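Local coordinates for 4-hydroxybenzoyl-CoA Thioesterase (Pseudomonas sp. CBS3, PDB 1LO8), which hydrolyses 4-hydroxybenzoyl-CoA to 4-hydroxybenzoate and coenzyme A, the last of three steps that turn 4-chlorobenzoate into 4-hydroxybenzoate, at residues A[91-96]-A[114-119]. Numbering follows the deposited sequence.
Sequences SFVQRH and DEIRVF. With 4CA (4-hydroxybenzyl coenzyme A), chain B.
The ring of Phe-92 lies with one face over the backbone carbonyl carbon of Arg-117, and Phe-92 CZ is 3.6 Å from Arg-117 CB. Its CG sits between the backbone N and the carbonyl carbon (chi1 65°), a turn that brings the ring back over Arg-117. Phe-92 CE1 also lies 3.6 Å from Phe-119 CE2, the two rings oblique to each other. Phe-39 of helix 25-41 meets both rings.

Phe-92 and Arg-117 form an antiparallel hydrogen-bonded pair, as do Gln-94 and Glu-115. The bond from Glu-115 N to Gln-94 O is 2.6 Å long.

On the sheet face that carries Phe-92, Gln-94 and Arg-117, the carboxylate of Glu-115 is a polar hub. Its OE1 accepts three N-H groups. Arg-117 grips it side-on, with NE and NH2 each 2.7 Å from Glu-115 OE1. His-96 NE2 comes from above the carboxylate plane, 3.1 Å from Glu-115 OE1, with ring and carboxylate 84° apart. Thr-82 holds His-96 ND1, and Asp-32 also pairs with Arg-117. A glutamine here would probably leave Arg-117 with Asp-32 but without its second carboxylate, and weaken the hold on the His-96 ring.

On the opposite sheet face, Asp-114 and Arg-95 lie alongside each other. Their carboxylate and guanidinium planes are only 9° apart. Arg-95 NH2 meets the syn lone pair of Asp-114 OD2 at 2.6 Å, while Arg-95 NE bonds to Asp-114 OD1 at a very short, doubtful length, making a two-pronged salt bridge.

Towards the ligand, Ser-91 OG donates to phosphate oxygen O9A of 4-hydroxybenzyl-CoA at 3.0 Å. Ile-116 touches the adenine, and Arg-117 NH1 approaches the benzyl ring. The arrangement is a beta hairpin in the antiparallel sheet of a hot-dog fold, with helix 25-41 packed on one face and coenzyme A bound beside the strands.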
ATOM      1  N   SER A  91       9.181   0.132  26.853  1.00 29.07           N
ATOM      2  CA  SER A  91       9.454   0.394  25.459  1.00 24.99           C
ATOM      3  C   SER A  91      10.796  -0.152  25.086  1.00 27.38           C
ATOM      4  O   SER A  91      11.545  -0.666  25.914  1.00 26.45           O
ATOM      5  CB  SER A  91       9.416   1.882  25.194  1.00 25.48           C
ATOM      6  OG  SER A  91      10.129   2.556  26.200  1.00 39.16           O
ATOM      7  N   PHE A  92      11.111  -0.045  23.828  1.00 23.71           N
ATOM      8  CA  PHE A  92      12.381  -0.517  23.376  1.00 20.10           C
ATOM      9  C   PHE A  92      12.725   0.190  22.080  1.00 25.57           C
ATOM     10  O   PHE A  92      11.832   0.579  21.325  1.00 20.62           O
ATOM     11  CB  PHE A  92      12.422  -2.038  23.278  1.00 22.04           C
ATOM     12  CG  PHE A  92      11.498  -2.622  22.239  1.00 20.38           C
ATOM     13  CD1 PHE A  92      10.207  -2.982  22.613  1.00 24.59           C
ATOM     14  CD2 PHE A  92      11.892  -2.807  20.912  1.00 23.62           C
ATOM     15  CE1 PHE A  92       9.327  -3.520  21.677  1.00 26.72           C
ATOM     16  CE2 PHE A  92      11.032  -3.362  19.952  1.00 26.35           C
ATOM     17  CZ  PHE A  92       9.740  -3.717  20.355  1.00 26.80           C
ATOM     18  N   VAL A  93      13.991   0.402  21.863  1.00 16.79           N
ATOM     19  CA  VAL A  93      14.415   1.085  20.675  1.00 20.14           C
ATOM     20  C   VAL A  93      14.966   0.092  19.701  1.00 20.83           C
ATOM     21  O   VAL A  93      15.979  -0.533  19.986  1.00 24.70           O
ATOM     22  CB  VAL A  93      15.481   2.150  20.969  1.00 28.18           C
ATOM     23  CG1 VAL A  93      15.688   3.043  19.724  1.00 31.14           C
ATOM     24  CG2 VAL A  93      15.069   3.023  22.163  1.00 27.42           C
ATOM     25  N   GLN A  94      14.287  -0.036  18.563  1.00 16.09           N
ATOM     26  CA  GLN A  94      14.742  -0.910  17.524  1.00 12.41           C
ATOM     27  C   GLN A  94      15.362  -0.058  16.447  1.00 22.03           C
ATOM     28  O   GLN A  94      14.717   0.856  15.943  1.00 22.53           O
ATOM     29  CB  GLN A  94      13.564  -1.610  16.865  1.00 19.37           C
ATOM     30  CG  GLN A  94      13.911  -2.973  16.255  1.00 33.13           C
ATOM     31  CD  GLN A  94      12.690  -3.876  16.109  1.00 18.66           C
ATOM     32  OE1 GLN A  94      11.575  -3.374  16.066  1.00 20.33           O
ATOM     33  NE2 GLN A  94      12.886  -5.178  16.012  1.00 18.13           N
ATOM     34  N   ARG A  95      16.591  -0.407  16.105  1.00 15.68           N
ATOM     35  CA  ARG A  95      17.361   0.289  15.103  1.00 16.60           C
ATOM     36  C   ARG A  95      17.465  -0.496  13.800  1.00 27.68           C
ATOM     37  O   ARG A  95      17.691  -1.715  13.800  1.00 29.59           O
ATOM     38  CB  ARG A  95      18.756   0.520  15.642  1.00 18.91           C
ATOM     39  CG  ARG A  95      19.711   0.921  14.530  1.00 23.06           C
ATOM     40  CD  ARG A  95      20.855   1.705  15.134  1.00 19.17           C
ATOM     41  NE  ARG A  95      20.345   2.964  15.655  1.00 42.65           N
ATOM     42  CZ  ARG A  95      21.108   3.856  16.273  1.00 62.57           C
ATOM     43  NH1 ARG A  95      22.403   3.660  16.471  1.00 58.58           N
ATOM     44  NH2 ARG A  95      20.578   4.983  16.707  1.00 25.89           N
ATOM     45  N   HIS A  96      17.299   0.198  12.665  1.00 25.11           N
ATOM     46  CA  HIS A  96      17.405  -0.465  11.382  1.00 19.41           C
ATOM     47  C   HIS A  96      18.319   0.330  10.482  1.00 17.55           C
ATOM     48  O   HIS A  96      18.351   1.575  10.478  1.00 23.01           O
ATOM     49  CB  HIS A  96      16.047  -0.637  10.627  1.00 20.04           C
ATOM     50  CG  HIS A  96      14.878  -1.101  11.411  1.00 17.23           C
ATOM     51  ND1 HIS A  96      14.604  -2.442  11.505  1.00 14.63           N
ATOM     52  CD2 HIS A  96      13.970  -0.395  12.126  1.00 14.74           C
ATOM     53  CE1 HIS A  96      13.513  -2.553  12.229  1.00 13.86           C
ATOM     54  NE2 HIS A  96      13.112  -1.340  12.633  1.00 18.34           N
ATOM     55  N   ASP A 114      15.390   4.651  13.690  1.00 15.58           N
ATOM     56  CA  ASP A 114      15.291   4.139  15.047  1.00 17.24           C
ATOM     57  C   ASP A 114      13.842   4.193  15.386  1.00 23.44           C
ATOM     58  O   ASP A 114      13.238   5.269  15.363  1.00 23.10           O
ATOM     59  CB  ASP A 114      16.028   5.009  16.079  1.00 23.32           C
ATOM     60  CG  ASP A 114      17.509   4.820  16.083  1.00 29.30           C
ATOM     61  OD1 ASP A 114      18.063   3.878  15.580  1.00 20.99           O
ATOM     62  OD2 ASP A 114      18.134   5.791  16.654  1.00 37.06           O
ATOM     63  N   GLU A 115      13.305   3.025  15.685  1.00 20.29           N
ATOM     64  CA  GLU A 115      11.914   2.907  16.019  1.00 16.60           C
ATOM     65  C   GLU A 115      11.753   2.636  17.480  1.00 20.84           C
ATOM     66  O   GLU A 115      12.390   1.724  17.966  1.00 19.35           O
ATOM     67  CB  GLU A 115      11.182   1.758  15.276  1.00 12.66           C
ATOM     68  CG  GLU A 115      11.101   2.014  13.738  1.00 19.42           C
ATOM     69  CD  GLU A 115      10.375   0.896  13.075  1.00 20.87           C
ATOM     70  OE1 GLU A 115      10.364  -0.214  13.547  1.00 22.24           O
ATOM     71  OE2 GLU A 115       9.828   1.226  11.930  1.00 21.99           O
ATOM     72  N   ILE A 116      10.888   3.391  18.136  1.00 19.93           N
ATOM     73  CA  ILE A 116      10.567   3.158  19.523  1.00 23.56           C
ATOM     74  C   ILE A 116       9.223   2.476  19.511  1.00 18.67           C
ATOM     75  O   ILE A 116       8.252   3.033  19.022  1.00 17.24           O
ATOM     76  CB  ILE A 116      10.585   4.417  20.382  1.00 25.09           C
ATOM     77  CG1 ILE A 116      11.932   5.066  20.269  1.00 20.10           C
ATOM     78  CG2 ILE A 116      10.293   4.119  21.853  1.00 21.83           C
ATOM     79  CD1 ILE A 116      12.065   6.172  21.320  1.00 21.19           C
ATOM     80  N   ARG A 117       9.192   1.240  20.018  1.00 19.34           N
ATOM     81  CA  ARG A 117       7.989   0.447  20.040  1.00 16.88           C
ATOM     82  C   ARG A 117       7.736  -0.100  21.425  1.00 21.07           C
ATOM     83  O   ARG A 117       8.569  -0.009  22.308  1.00 18.66           O
ATOM     84  CB  ARG A 117       8.095  -0.743  19.055  1.00 24.30           C
ATOM     85  CG  ARG A 117       8.284  -0.405  17.565  1.00 15.44           C
ATOM     86  CD  ARG A 117       8.637  -1.640  16.776  1.00  9.29           C
ATOM     87  NE  ARG A 117       8.745  -1.384  15.333  1.00 13.89           N
ATOM     88  CZ  ARG A 117       7.744  -1.600  14.488  1.00 26.64           C
ATOM     89  NH1 ARG A 117       6.527  -2.040  14.851  1.00 24.22           N
ATOM     90  NH2 ARG A 117       7.954  -1.374  13.214  1.00 20.28           N
ATOM     91  N   VAL A 118       6.564  -0.672  21.612  1.00 21.19           N
ATOM     92  CA  VAL A 118       6.224  -1.299  22.893  1.00 16.09           C
ATOM     93  C   VAL A 118       5.456  -2.596  22.626  1.00 21.93           C
ATOM     94  O   VAL A 118       4.823  -2.765  21.557  1.00 23.44           O
ATOM     95  CB  VAL A 118       5.286  -0.416  23.719  1.00 18.03           C
ATOM     96  CG1 VAL A 118       5.771   0.991  23.919  1.00 18.62           C
ATOM     97  CG2 VAL A 118       3.931  -0.344  23.010  1.00 17.42           C
ATOM     98  N   PHE A 119       5.465  -3.499  23.622  1.00 22.65           N
ATOM     99  CA  PHE A 119       4.673  -4.720  23.538  1.00 21.47           C
ATOM    100  C   PHE A 119       3.307  -4.278  24.000  1.00 26.25           C
ATOM    101  O   PHE A 119       3.271  -3.574  24.985  1.00 28.45           O
ATOM    102  CB  PHE A 119       5.184  -5.802  24.451  1.00 21.87           C
ATOM    103  CG  PHE A 119       6.322  -6.472  23.762  1.00 21.77           C
ATOM    104  CD1 PHE A 119       6.101  -7.472  22.816  1.00 24.90           C
ATOM    105  CD2 PHE A 119       7.633  -6.084  24.024  1.00 21.76           C
ATOM    106  CE1 PHE A 119       7.159  -8.088  22.149  1.00 23.60           C
ATOM    107  CE2 PHE A 119       8.698  -6.687  23.349  1.00 22.24           C
ATOM    108  CZ  PHE A 119       8.467  -7.695  22.413  1.00 17.41           C
TER
HETATM  109  N1A 4CA B 170       8.758   8.403  22.457  1.00 21.03           N
HETATM  110  C2A 4CA B 170       9.475   7.474  23.174  1.00 26.72           C
HETATM  111  N3A 4CA B 170       9.039   6.528  23.948  1.00 33.43           N
HETATM  112  C4A 4CA B 170       7.701   6.531  23.996  1.00 26.61           C
HETATM  113  C5A 4CA B 170       6.851   7.408  23.359  1.00 23.29           C
HETATM  114  C6A 4CA B 170       7.421   8.392  22.518  1.00 27.97           C
HETATM  115  N6A 4CA B 170       6.745   9.289  21.817  1.00 28.79           N
HETATM  116  N7A 4CA B 170       5.521   7.115  23.666  1.00 53.08           N
HETATM  117  C8A 4CA B 170       5.600   6.065  24.500  1.00 19.49           C
HETATM  118  N9A 4CA B 170       6.890   5.726  24.758  1.00 28.43           N
HETATM  119  C1D 4CA B 170       7.340   4.797  25.756  1.00 39.14           C
HETATM  120  C2D 4CA B 170       6.735   5.376  27.011  1.00100.00           C
HETATM  121  O2D 4CA B 170       7.618   6.293  27.660  1.00 62.26           O
HETATM  122  C3D 4CA B 170       6.669   4.194  27.913  1.00100.00           C
HETATM  123  O3D 4CA B 170       7.923   4.050  28.541  1.00 37.92           O
HETATM  124  P3D 4CA B 170       8.711   3.468  29.676  1.00 74.27           P
HETATM  125  O7A 4CA B 170       9.485   4.608  30.297  1.00 86.96           O
HETATM  126  O8A 4CA B 170       7.749   2.812  30.643  1.00 55.06           O
HETATM  127  O9A 4CA B 170       9.674   2.433  29.167  1.00 39.16           O
HETATM  128  C4D 4CA B 170       6.312   3.092  26.955  1.00 25.50           C
HETATM  129  O4D 4CA B 170       6.631   3.629  25.616  1.00 42.99           O
HETATM  130  C5D 4CA B 170       4.834   2.801  27.130  1.00 24.05           C
HETATM  131  O5D 4CA B 170       4.127   4.045  26.971  1.00 53.55           O
HETATM  132  P1A 4CA B 170       3.116   4.400  28.109  1.00 32.34           P
HETATM  133  O1A 4CA B 170       2.750   5.832  27.931  1.00 91.94           O
HETATM  134  O2A 4CA B 170       3.872   4.201  29.369  1.00 38.05           O
HETATM  135  O3A 4CA B 170       1.886   3.469  28.082  1.00 28.55           O
HETATM  136  P2A 4CA B 170       0.432   3.586  27.347  1.00 34.48           P
HETATM  137  O4A 4CA B 170      -0.196   2.235  27.406  1.00 35.93           O
HETATM  138  O5A 4CA B 170      -0.392   4.535  28.128  1.00 83.21           O
HETATM  139  O6A 4CA B 170       0.519   4.137  25.806  1.00 26.03           O
HETATM  140  CBP 4CA B 170       0.351   3.127  23.662  1.00 38.48           C
HETATM  141  CCP 4CA B 170       1.131   3.166  24.970  1.00 35.07           C
HETATM  142  CDP 4CA B 170      -1.068   2.538  23.849  1.00 34.80           C
HETATM  143  CEP 4CA B 170       1.147   2.363  22.598  1.00 39.53           C
HETATM  144  CAP 4CA B 170       0.079   4.548  23.171  1.00 40.71           C
HETATM  145  OAP 4CA B 170       1.335   5.198  22.872  1.00 24.82           O
HETATM  146  C9P 4CA B 170      -0.457   4.500  21.724  1.00 24.64           C
HETATM  147  O9P 4CA B 170      -1.558   4.033  21.412  1.00 26.07           O
HETATM  148  N8P 4CA B 170       0.385   5.017  20.672  1.00 18.39           N
HETATM  149  C7P 4CA B 170      -0.239   4.783  19.365  1.00 18.19           C
HETATM  150  C6P 4CA B 170       0.331   3.508  18.758  1.00 23.97           C
HETATM  151  C5P 4CA B 170      -0.027   3.436  17.255  1.00 19.62           C
HETATM  152  O5P 4CA B 170      -1.155   3.509  16.823  1.00 21.94           O
HETATM  153  N4P 4CA B 170       1.081   3.393  16.334  1.00 16.57           N
HETATM  154  C3P 4CA B 170       0.640   3.317  14.940  1.00 15.74           C
HETATM  155  C2P 4CA B 170       0.301   1.876  14.543  1.00 21.64           C
HETATM  156  S1P 4CA B 170       1.567   0.603  14.747  1.00 25.43           S
HETATM  157  C1B 4CA B 170       0.933  -0.834  13.974  1.00 12.87           C
HETATM  158  C2B 4CA B 170       1.557  -2.071  14.420  1.00 39.45           C
HETATM  159  C3B 4CA B 170       0.916  -2.842  15.415  1.00 26.27           C
HETATM  160  C4B 4CA B 170       1.502  -4.048  15.848  1.00 22.42           C
HETATM  161  C5B 4CA B 170       2.715  -4.485  15.267  1.00 21.04           C
HETATM  162  O2B 4CA B 170       3.219  -5.733  15.572  1.00 32.08           O
HETATM  163  C6B 4CA B 170       3.380  -3.673  14.305  1.00 19.92           C
HETATM  164  C7B 4CA B 170       2.769  -2.493  13.829  1.00 14.44           C